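Side-chain contact in RPA0582 (Rhodopseudomonas palustris, PDB 3HHL), which is of unknown function but adopts the dimeric alpha-beta-barrel fold of the DUF1330 family, with a beta sheet that continues from one subunit into the other: residues 76-79 with 84-87. Residues are numbered along the deposited sequence; the frame is centred on the assembly and turned at random.
Sequences ELML and DEHW
The selenomethionine Met78, on strand 71-80, the outermost of its own chain's sheet in the dimeric alpha-beta barrel, reaches across to Glu85 and Trp87 in the loop that leads from strand 71-80 to strand 89-95. Its first torsion sets CG anti to the backbone N (chi1 -179°), and bends at chi2 (72°) and chi3 (53°) then fold the chain so that the terminal methyl, CE, does most of the touching. Met78 CE lies 3.7 Å from CB of Glu85 and 3.6 Å from the backbone O of the same residue. Met78 CB is 3.9 Å from Glu85 O. The contact is one of van der Waals packing. Beyond CG the Glu85 chain runs extended, slanting across the selenomethionine, and its OE1, 3.7 Å from Met78 CE, is salt-bridged to a basic side chain of the neighbouring subunit. That subunit also pairs an antiparallel strand with Leu77 and Met78, placing this buried patch beside the intersubunit sheet. Trp87, whose indole also packs on Leu30 and Arg32 of strand 25-33, meets the methyl through its pyrrole side, at an oblique angle to the ring. There Met78 CE stands 4.0 Å from NE1 and 4.3 Å from CD1 of Trp87.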
loop_
_atom_site.group_PDB
_atom_site.type_symbol
_atom_site.label_atom_id
_atom_site.label_comp_id
_atom_site.label_asym_id
_atom_site.label_seq_id
_atom_site.Cartn_x
_atom_site.Cartn_y
_atom_site.Cartn_z
ATOM N N GLU C 76 8.545 8.289 -0.440
ATOM C CA GLU C 76 9.946 8.657 -0.231
ATOM C C GLU C 76 10.927 7.534 -0.598
ATOM O O GLU C 76 12.014 7.782 -1.071
ATOM C CB GLU C 76 10.164 9.113 1.225
ATOM C CG GLU C 76 9.464 10.396 1.571
ATOM C CD GLU C 76 9.749 10.907 2.988
ATOM O OE1 GLU C 76 9.596 10.105 3.956
ATOM O OE2 GLU C 76 10.079 12.117 3.140
ATOM N N LEU C 77 10.586 6.289 -0.342
ATOM C CA LEU C 77 11.513 5.184 -0.646
ATOM C C LEU C 77 10.828 3.845 -0.629
ATOM O O LEU C 77 9.962 3.579 0.224
ATOM C CB LEU C 77 12.624 5.129 0.384
ATOM C CG LEU C 77 13.895 4.350 0.084
ATOM C CD1 LEU C 77 14.676 5.208 -0.847
ATOM C CD2 LEU C 77 14.698 4.022 1.382
HETATM N N MSE C 78 11.215 2.985 -1.579
HETATM C CA MSE C 78 10.886 1.551 -1.517
HETATM C C MSE C 78 11.984 0.899 -0.686
HETATM O O MSE C 78 13.027 0.570 -1.205
HETATM C CB MSE C 78 10.814 0.948 -2.912
HETATM C CG MSE C 78 10.459 -0.545 -2.932
HETATM SE SE MSE C 78 8.579 -0.831 -2.462
HETATM C CE MSE C 78 7.676 0.350 -3.699
ATOM N N LEU C 79 11.769 0.765 0.619
ATOM C CA LEU C 79 12.818 0.241 1.507
ATOM C C LEU C 79 12.955 -1.266 1.326
ATOM O O LEU C 79 14.071 -1.794 1.354
ATOM C CB LEU C 79 12.522 0.573 2.974
ATOM C CG LEU C 79 13.557 0.109 4.002
ATOM C CD1 LEU C 79 14.921 0.558 3.562
ATOM C CD2 LEU C 79 13.255 0.651 5.362
ATOM N N ASP C 84 12.677 -0.596 -9.117
ATOM C CA ASP C 84 11.852 -0.104 -10.211
ATOM C C ASP C 84 10.402 0.223 -9.779
ATOM O O ASP C 84 9.682 0.905 -10.512
ATOM C CB ASP C 84 11.878 -1.054 -11.415
ATOM C CG ASP C 84 11.681 -2.522 -11.030
ATOM O OD1 ASP C 84 12.699 -3.270 -11.053
ATOM O OD2 ASP C 84 10.529 -2.931 -10.719
ATOM N N GLU C 85 9.954 -0.247 -8.618
ATOM C CA GLU C 85 8.634 0.166 -8.114
ATOM C C GLU C 85 8.739 1.526 -7.438
ATOM O O GLU C 85 9.525 1.711 -6.503
ATOM C CB GLU C 85 8.037 -0.842 -7.138
ATOM C CG GLU C 85 7.000 -1.714 -7.776
ATOM C CD GLU C 85 6.461 -2.786 -6.854
ATOM O OE1 GLU C 85 6.300 -2.523 -5.648
ATOM O OE2 GLU C 85 6.204 -3.907 -7.349
ATOM N N HIS C 86 7.996 2.489 -7.964
ATOM C CA HIS C 86 7.788 3.749 -7.286
ATOM C C HIS C 86 6.389 4.231 -7.609
ATOM O O HIS C 86 5.807 3.833 -8.595
ATOM C CB HIS C 86 8.872 4.782 -7.630
ATOM C CG HIS C 86 8.754 5.348 -9.000
ATOM N ND1 HIS C 86 8.081 6.528 -9.263
ATOM C CD2 HIS C 86 9.221 4.903 -10.190
ATOM C CE1 HIS C 86 8.136 6.778 -10.561
ATOM N NE2 HIS C 86 8.823 5.808 -11.145
ATOM N N TRP C 87 5.835 5.053 -6.734
ATOM C CA TRP C 87 4.470 5.493 -6.862
ATOM C C TRP C 87 4.450 6.995 -6.672
ATOM O O TRP C 87 5.187 7.517 -5.848
ATOM C CB TRP C 87 3.618 4.810 -5.821
ATOM C CG TRP C 87 3.688 3.336 -5.899
ATOM C CD1 TRP C 87 4.231 2.491 -4.989
ATOM C CD2 TRP C 87 3.180 2.524 -6.933
ATOM N NE1 TRP C 87 4.097 1.193 -5.392
ATOM C CE2 TRP C 87 3.444 1.187 -6.584
ATOM C CE3 TRP C 87 2.514 2.791 -8.116
ATOM C CZ2 TRP C 87 3.109 0.129 -7.393
ATOM C CZ3 TRP C 87 2.172 1.744 -8.921
ATOM C CH2 TRP C 87 2.480 0.422 -8.570
#